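PDB 3FX3: cyclic nucleotide-binding protein from Ruegeria pomeroyi, which probably acts as a DNA-binding transcription regulator of the Crp type, pairing a cyclic nucleotide-binding domain with a helix-turn-helix domain. Local coordinates for residues Leu17-Leu22 against Ala29-Ala34; Gln53-Val58 against Ala89-Asn94; Ser119-Arg122 against Glu126-Ile129. All coordinates share one frame; numbering follows the deposited sequence.

Contact 1: Leu17-Leu22 against Ala29-Ala34; sequences LLIRSL and ALLSQA. With PO4 (phosphate ion), chain F.
I19 and L31 bring the two backbones closest, with their CA atoms 8.9 Å apart, a spacing that side chains of this size can bridge. The segments belong to helices 17-20 and 24-31, two consecutive short helices of the N-terminal helical part that accompanies the β-roll in Crp-type cyclic nucleotide-binding domains. The contact is buried and wholly apolar, so branched aliphatic residues suit it.

I19 does most of the work on its side. Its CG1 branch stands anti to the carbonyl carbon (chi1 -58°), which sends CD1 across to the other helix, where two leucines receive it. CD1 lies 3.8 Å from CD2 of L31 and 3.9 Å from CD2 of L30, so a single methyl meets one branch from each of two neighbouring residues. L30 divides its two methyls between partners: CD2 goes to I19, while CD1 faces CD1 of L22 at a looser 4.3 Å. Behind this layer L30 and L31 rest on strand 107-113, through I112 and M110, and L22 packs on I131 of the long helix 125-147.

A type I turn from L31 to A34 leads toward strand 35-39, and within it the exposed S32 donates from OG to O3 of a phosphate ion, probably a crystallisation component, which K10 also binds. The small S21 sits at the far side of helix 17-20 and turns its hydroxyl back onto the helix. The carbonyl oxygen of L17 is thereby gripped twice, by S21 N at 3.1 Å and by S21 OG at 2.6 Å, the two donors reaching it from opposite faces of the carbonyl plane.

Contact 2: Gln53-Val58 against Ala89-Asn94; sequences QAIHVV and AVALRN
I55 of strand 54-58 meets A91 of helix 88-93 with their CA atoms 6.2 Å apart, a close approach made possible by alanine's single methyl. The strand belongs to the β-roll of the cyclic nucleotide-binding domain. In sequence and position the helix resembles the short helix of the phosphate-binding cassette in this family.

The side chain of I55 branches at CB, 4.7 Å from CB of A91. One arm, CG2, lies anti to the backbone N and leads away from the alanine toward L18 in the neighbouring helix. The other arm, CG1, is anti to the carbonyl carbon (chi1 -60°) and comes to 3.4 Å from A91 CB, tighter than usual for two carbons. From there the chain runs on past the alanine, and CD1 ends 4.2 Å from the same methyl. F117 of helix 114-123 also packs on I55, so a β-branched residue suits a place with neighbours on several fronts.

The strand's backbone takes part as well. Preceding I55, the carbonyl of A54 also borders the alanine methyl, its O lying 3.9 Å from A91 CB.

Contact 3: Ser119-Arg122 against Glu126-Ile129; sequences SLMR and EICI
I127, M121 and C128 form the heart of the joint between helix 114-123 and helix 125-147, with L120 beside them. The helices follow each other almost directly along the chain and turn sharply, bringing the CA atoms of M121 and C128 to 5.5 Å.

I127 serves both neighbours on the preceding helix with different branches. Its CG1 arm carries CD1 to 3.7 Å from CG of L120; CD1 of that leucine is almost as near, and the two side chains meet at about a right angle. The other branch, CG2, touches CG of M121 at 4.1 Å. A β-branched isoleucine is apt here, because its two arms can fill separate parts of the angle between the helices.

M121, present as selenomethionine, is long enough to lay CB, CG and SE along C128, then bends at chi3 (-79°), which turns CE off toward L92 of helix 88-93. The SE atom lies 3.6 Å from CB of C128, while CG sits 4.0 Å from the backbone N of the same residue.

Small C128 allows this approach and also sends its sulfur onward. SG is anti to the backbone N (chi1 178°), still 4.0 Å from SE of M121, and forms a disulfide with C128 of the second subunit. Charged pairs between the subunits accompany this covalent link: E126 forms a salt bridge with R122 of the second subunit, and R122 forms one with E126 of the second subunit. M121 and C128 also pack on L132 of the second subunit. The arrangement is typical of the Crp family dimer interface, where a long helix following the β-roll pairs with its counterpart; here a disulfide joins the two chains near its beginning.

The three contacts form a connected patch on one side of the chain's centre, and each touches the second subunit. Contacts 1 and 2, with centres 12 Å apart, meet where L18 CD2 lies 3.7 Å from I55 CG2, linking the N-terminal helices to the β-roll. Contact 2 reaches contact 3 through L92 CD2 and the CE methyl of M121, 3.9 Å apart, although their centres are separated by 16 Å. Contacts 1 and 3 do not touch, their nearest atoms being about 4 Å apart. If helix 88-93 is the cassette helix its sequence suggests, a cyclic nucleotide site would probably lie close to the dimer-forming helices, as in Crp relatives.

Contact 1: Leu17-Leu22 against Ala29-Ala34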
loop_
_atom_site.group_PDB
_atom_site.type_symbol
_atom_site.label_atom_id
_atom_site.label_comp_id
_atom_site.label_asym_id
_atom_site.label_seq_id
_atom_site.Cartn_x
_atom_site.Cartn_y
_atom_site.Cartn_z
ATOM N N LEU B 17 8.946 -6.837 4.005
ATOM C CA LEU B 17 8.985 -5.667 3.146
ATOM C C LEU B 17 10.413 -5.213 2.784
ATOM O O LEU B 17 10.716 -4.952 1.610
ATOM C CB LEU B 17 8.243 -4.526 3.848
ATOM C CG LEU B 17 8.058 -3.261 3.053
ATOM C CD1 LEU B 17 7.034 -3.597 1.946
ATOM C CD2 LEU B 17 7.597 -2.090 3.937
ATOM N N LEU B 18 11.281 -5.114 3.784
ATOM C CA LEU B 18 12.675 -4.728 3.549
ATOM C C LEU B 18 13.340 -5.632 2.507
ATOM O O LEU B 18 13.891 -5.162 1.511
ATOM C CB LEU B 18 13.477 -4.805 4.833
ATOM C CG LEU B 18 14.965 -4.487 4.729
ATOM C CD1 LEU B 18 15.217 -3.020 4.333
ATOM C CD2 LEU B 18 15.622 -4.807 6.066
ATOM N N ILE B 19 13.288 -6.933 2.762
ATOM C CA ILE B 19 14.060 -7.866 1.965
ATOM C C ILE B 19 13.405 -8.110 0.583
ATOM O O ILE B 19 14.093 -8.182 -0.430
ATOM C CB ILE B 19 14.308 -9.180 2.720
ATOM C CG1 ILE B 19 15.042 -8.888 4.043
ATOM C CG2 ILE B 19 15.102 -10.172 1.818
ATOM C CD1 ILE B 19 16.430 -8.179 3.900
ATOM N N ARG B 20 12.085 -8.166 0.545
ATOM C CA ARG B 20 11.376 -8.248 -0.729
ATOM C C ARG B 20 11.682 -7.059 -1.641
ATOM O O ARG B 20 11.568 -7.196 -2.836
ATOM C CB ARG B 20 9.860 -8.251 -0.538
ATOM C CG ARG B 20 9.226 -9.583 -0.268
ATOM C CD ARG B 20 7.703 -9.351 -0.154
ATOM N NE ARG B 20 7.318 -8.820 1.168
ATOM C CZ ARG B 20 6.233 -8.066 1.448
ATOM N NH1 ARG B 20 5.373 -7.664 0.499
ATOM N NH2 ARG B 20 6.008 -7.715 2.717
ATOM N N SER B 21 11.982 -5.892 -1.074
ATOM C CA SER B 21 12.253 -4.719 -1.892
ATOM C C SER B 21 13.644 -4.706 -2.528
ATOM O O SER B 21 13.895 -3.903 -3.420
ATOM C CB SER B 21 12.076 -3.469 -1.062
ATOM O OG SER B 21 10.737 -3.446 -0.549
ATOM N N LEU B 22 14.549 -5.549 -2.055
ATOM C CA LEU B 22 15.920 -5.506 -2.517
ATOM C C LEU B 22 16.104 -6.247 -3.850
ATOM O O LEU B 22 15.418 -7.202 -4.141
ATOM C CB LEU B 22 16.862 -6.144 -1.517
ATOM C CG LEU B 22 16.880 -5.624 -0.104
ATOM C CD1 LEU B 22 17.826 -6.512 0.731
ATOM C CD2 LEU B 22 17.266 -4.138 -0.033
ATOM N N ALA B 29 24.369 -11.251 0.499
ATOM C CA ALA B 29 25.483 -10.523 1.105
ATOM C C ALA B 29 24.971 -9.698 2.293
ATOM O O ALA B 29 25.630 -9.634 3.327
ATOM C CB ALA B 29 26.205 -9.623 0.058
ATOM N N LEU B 30 23.791 -9.108 2.168
ATOM C CA LEU B 30 23.256 -8.274 3.255
ATOM C C LEU B 30 22.760 -9.117 4.451
ATOM O O LEU B 30 23.040 -8.785 5.604
ATOM C CB LEU B 30 22.186 -7.338 2.731
ATOM C CG LEU B 30 21.465 -6.413 3.722
ATOM C CD1 LEU B 30 21.071 -5.107 3.099
ATOM C CD2 LEU B 30 20.208 -7.085 4.229
ATOM N N LEU B 31 22.063 -10.222 4.169
ATOM C CA LEU B 31 21.620 -11.136 5.210
ATOM C C LEU B 31 22.805 -11.721 5.990
ATOM O O LEU B 31 22.686 -12.009 7.196
ATOM C CB LEU B 31 20.781 -12.274 4.624
ATOM C CG LEU B 31 19.393 -11.927 4.058
ATOM C CD1 LEU B 31 18.711 -13.205 3.614
ATOM C CD2 LEU B 31 18.516 -11.160 5.047
ATOM N N SER B 32 23.944 -11.884 5.316
ATOM C CA SER B 32 25.144 -12.416 5.965
ATOM C C SER B 32 25.735 -11.433 6.962
ATOM O O SER B 32 26.570 -11.825 7.737
ATOM C CB SER B 32 26.235 -12.783 4.944
ATOM O OG SER B 32 25.950 -14.021 4.298
ATOM N N GLN B 33 25.299 -10.165 6.932
ATOM C CA GLN B 33 25.774 -9.167 7.880
ATOM C C GLN B 33 24.751 -8.893 8.986
ATOM O O GLN B 33 24.912 -7.962 9.766
ATOM C CB GLN B 33 26.138 -7.901 7.121
ATOM C CG GLN B 33 27.352 -8.145 6.228
ATOM C CD GLN B 33 27.674 -6.962 5.387
ATOM O OE1 GLN B 33 28.335 -6.036 5.854
ATOM N NE2 GLN B 33 27.220 -6.971 4.122
ATOM N N ALA B 34 23.719 -9.720 9.073
ATOM C CA ALA B 34 22.710 -9.547 10.095
ATOM C C ALA B 34 23.260 -9.837 11.497
ATOM O O ALA B 34 24.207 -10.603 11.657
ATOM C CB ALA B 34 21.546 -10.479 9.803
HETATM P P PO4 F . 26.347 -15.795 7.836
HETATM O O1 PO4 F . 27.017 -14.547 8.384
HETATM O O2 PO4 F . 24.836 -15.759 8.018
HETATM O O3 PO4 F . 26.749 -15.912 6.377
HETATM O O4 PO4 F . 26.813 -16.998 8.634
#

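Contact 2: Gln53-Val58 against Ala89-Asn94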
loop_
_atom_site.group_PDB
_atom_site.type_symbol
_atom_site.label_atom_id
_atom_site.label_comp_id
_atom_site.label_asym_id
_atom_site.label_seq_id
_atom_site.Cartn_x
_atom_site.Cartn_y
_atom_site.Cartn_z
ATOM N N GLN B 53 19.879 2.347 14.824
ATOM C CA GLN B 53 21.124 1.826 14.290
ATOM C C GLN B 53 20.937 0.566 13.467
ATOM O O GLN B 53 21.900 0.050 12.940
ATOM C CB GLN B 53 22.070 1.507 15.437
ATOM C CG GLN B 53 22.478 2.701 16.249
ATOM C CD GLN B 53 23.213 2.268 17.507
ATOM O OE1 GLN B 53 22.658 1.536 18.377
ATOM N NE2 GLN B 53 24.475 2.669 17.594
ATOM N N ALA B 54 19.710 0.068 13.379
ATOM C CA ALA B 54 19.415 -1.135 12.623
ATOM C C ALA B 54 17.988 -1.085 12.152
ATOM O O ALA B 54 17.152 -0.323 12.703
ATOM C CB ALA B 54 19.638 -2.407 13.490
ATOM N N ILE B 55 17.713 -1.890 11.132
ATOM C CA ILE B 55 16.367 -2.147 10.681
ATOM C C ILE B 55 16.024 -3.549 11.165
ATOM O O ILE B 55 16.876 -4.429 11.166
ATOM C CB ILE B 55 16.267 -2.083 9.150
ATOM C CG1 ILE B 55 16.676 -0.682 8.643
ATOM C CG2 ILE B 55 14.865 -2.387 8.696
ATOM C CD1 ILE B 55 16.772 -0.589 7.099
ATOM N N HIS B 56 14.776 -3.754 11.536
ATOM C CA HIS B 56 14.365 -4.945 12.280
ATOM C C HIS B 56 13.411 -5.818 11.519
ATOM O O HIS B 56 12.479 -5.335 10.908
ATOM C CB HIS B 56 13.744 -4.524 13.618
ATOM C CG HIS B 56 14.497 -3.423 14.284
ATOM N ND1 HIS B 56 15.682 -3.629 14.953
ATOM C CD2 HIS B 56 14.264 -2.087 14.335
ATOM C CE1 HIS B 56 16.132 -2.475 15.414
ATOM N NE2 HIS B 56 15.288 -1.521 15.056
ATOM N N VAL B 57 13.648 -7.118 11.601
ATOM C CA VAL B 57 12.812 -8.116 10.990
ATOM C C VAL B 57 12.484 -9.227 12.004
ATOM O O VAL B 57 13.399 -9.919 12.508
ATOM C CB VAL B 57 13.519 -8.754 9.782
ATOM C CG1 VAL B 57 12.561 -9.708 9.088
ATOM C CG2 VAL B 57 14.034 -7.676 8.783
ATOM N N VAL B 58 11.202 -9.395 12.316
ATOM C CA VAL B 58 10.772 -10.438 13.250
ATOM C C VAL B 58 10.892 -11.794 12.556
ATOM O O VAL B 58 10.438 -11.940 11.422
ATOM C CB VAL B 58 9.343 -10.204 13.736
ATOM C CG1 VAL B 58 8.932 -11.268 14.807
ATOM C CG2 VAL B 58 9.209 -8.781 14.276
ATOM N N ALA B 89 12.245 3.444 7.641
ATOM C CA ALA B 89 12.282 4.889 7.420
ATOM C C ALA B 89 13.210 5.582 8.414
ATOM O O ALA B 89 14.047 6.434 8.039
ATOM C CB ALA B 89 10.853 5.512 7.482
ATOM N N VAL B 90 13.061 5.252 9.703
ATOM C CA VAL B 90 13.811 5.983 10.697
ATOM C C VAL B 90 15.295 5.645 10.630
ATOM O O VAL B 90 16.151 6.504 10.886
ATOM C CB VAL B 90 13.198 5.834 12.127
ATOM C CG1 VAL B 90 13.182 4.385 12.606
ATOM C CG2 VAL B 90 13.988 6.679 13.063
ATOM N N ALA B 91 15.612 4.412 10.240
ATOM C CA ALA B 91 16.979 4.015 10.101
ATOM C C ALA B 91 17.634 4.765 8.913
ATOM O O ALA B 91 18.760 5.230 9.018
ATOM C CB ALA B 91 17.095 2.488 9.929
ATOM N N LEU B 92 16.912 4.914 7.809
ATOM C CA LEU B 92 17.477 5.618 6.668
ATOM C C LEU B 92 17.525 7.147 6.914
ATOM O O LEU B 92 18.372 7.837 6.376
ATOM C CB LEU B 92 16.686 5.284 5.402
ATOM C CG LEU B 92 16.702 3.823 4.945
ATOM C CD1 LEU B 92 15.825 3.703 3.697
ATOM C CD2 LEU B 92 18.086 3.399 4.655
ATOM N N ARG B 93 16.626 7.690 7.713
ATOM C CA ARG B 93 16.705 9.112 8.042
ATOM C C ARG B 93 17.675 9.384 9.158
ATOM O O ARG B 93 18.027 10.531 9.410
ATOM C CB ARG B 93 15.349 9.680 8.427
ATOM C CG ARG B 93 14.458 9.821 7.246
ATOM C CD ARG B 93 13.003 9.783 7.626
ATOM N NE ARG B 93 12.150 10.059 6.464
ATOM C CZ ARG B 93 10.826 9.964 6.473
ATOM N NH1 ARG B 93 10.201 9.604 7.582
ATOM N NH2 ARG B 93 10.120 10.246 5.385
ATOM N N ASN B 94 18.055 8.329 9.871
ATOM C CA ASN B 94 18.885 8.479 11.029
ATOM C C ASN B 94 18.322 9.519 12.003
ATOM O O ASN B 94 19.045 10.378 12.476
ATOM C CB ASN B 94 20.302 8.864 10.595
ATOM C CG ASN B 94 21.276 8.740 11.716
ATOM O OD1 ASN B 94 21.050 7.986 12.679
ATOM N ND2 ASN B 94 22.344 9.509 11.651
#

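Contact 3: Ser119-Arg122 against Glu126-Ile129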
loop_
_atom_site.group_PDB
_atom_site.type_symbol
_atom_site.label_atom_id
_atom_site.label_comp_id
_atom_site.label_asym_id
_atom_site.label_seq_id
_atom_site.Cartn_x
_atom_site.Cartn_y
_atom_site.Cartn_z
ATOM N N SER B 119 25.526 2.066 3.249
ATOM C CA SER B 119 26.789 2.174 2.562
ATOM C C SER B 119 26.714 1.500 1.180
ATOM O O SER B 119 27.269 2.023 0.203
ATOM C CB SER B 119 27.947 1.636 3.391
ATOM O OG SER B 119 27.887 0.230 3.396
ATOM N N LEU B 120 25.990 0.389 1.095
ATOM C CA LEU B 120 25.701 -0.265 -0.206
ATOM C C LEU B 120 25.147 0.742 -1.221
ATOM O O LEU B 120 25.620 0.853 -2.373
ATOM C CB LEU B 120 24.677 -1.374 0.056
ATOM C CG LEU B 120 24.410 -2.533 -0.881
ATOM C CD1 LEU B 120 25.690 -3.303 -1.149
ATOM C CD2 LEU B 120 23.297 -3.478 -0.254
HETATM N N MSE B 121 24.128 1.498 -0.792
HETATM C CA MSE B 121 23.520 2.511 -1.669
HETATM C C MSE B 121 24.414 3.743 -1.948
HETATM O O MSE B 121 24.344 4.356 -3.007
HETATM C CB MSE B 121 22.150 2.900 -1.126
HETATM C CG MSE B 121 21.165 1.696 -1.104
HETATM SE SE MSE B 121 19.428 2.216 -0.509
HETATM C CE MSE B 121 19.832 2.235 1.380
ATOM N N ARG B 122 25.285 4.106 -1.026
ATOM C CA ARG B 122 26.192 5.220 -1.291
ATOM C C ARG B 122 27.349 4.815 -2.206
ATOM O O ARG B 122 27.974 5.675 -2.847
ATOM C CB ARG B 122 26.782 5.769 -0.018
ATOM C CG ARG B 122 25.795 6.485 0.831
ATOM C CD ARG B 122 26.446 6.948 2.115
ATOM N NE ARG B 122 25.529 7.795 2.860
ATOM C CZ ARG B 122 25.536 8.005 4.180
ATOM N NH1 ARG B 122 26.425 7.410 4.986
ATOM N NH2 ARG B 122 24.622 8.833 4.699
ATOM N N GLU B 126 22.727 2.776 -8.190
ATOM C CA GLU B 126 21.883 1.871 -8.939
ATOM C C GLU B 126 21.104 0.902 -8.033
ATOM O O GLU B 126 20.000 0.488 -8.367
ATOM C CB GLU B 126 22.711 1.106 -9.948
ATOM C CG GLU B 126 23.356 2.043 -11.034
ATOM C CD GLU B 126 22.328 2.717 -11.928
ATOM O OE1 GLU B 126 21.172 2.203 -12.010
ATOM O OE2 GLU B 126 22.657 3.766 -12.534
ATOM N N ILE B 127 21.639 0.622 -6.858
ATOM C CA ILE B 127 20.947 -0.226 -5.915
ATOM C C ILE B 127 19.735 0.503 -5.357
ATOM O O ILE B 127 18.627 -0.039 -5.372
ATOM C CB ILE B 127 21.900 -0.735 -4.829
ATOM C CG1 ILE B 127 22.948 -1.639 -5.505
ATOM C CG2 ILE B 127 21.143 -1.479 -3.710
ATOM C CD1 ILE B 127 24.033 -2.235 -4.548
ATOM N N CYS B 128 19.908 1.743 -4.919
ATOM C CA CYS B 128 18.762 2.510 -4.385
ATOM C C CYS B 128 17.741 2.774 -5.492
ATOM O O CYS B 128 16.534 2.652 -5.260
ATOM C CB CYS B 128 19.238 3.821 -3.727
ATOM S SG CYS B 128 17.859 4.890 -3.082
ATOM N N ILE B 129 18.204 3.019 -6.716
ATOM C CA ILE B 129 17.287 3.192 -7.839
ATOM C C ILE B 129 16.409 1.954 -8.052
ATOM O O ILE B 129 15.208 2.110 -8.241
ATOM C CB ILE B 129 18.005 3.601 -9.122
ATOM C CG1 ILE B 129 18.552 5.032 -8.981
ATOM C CG2 ILE B 129 17.104 3.507 -10.398
ATOM C CD1 ILE B 129 19.583 5.360 -10.040
#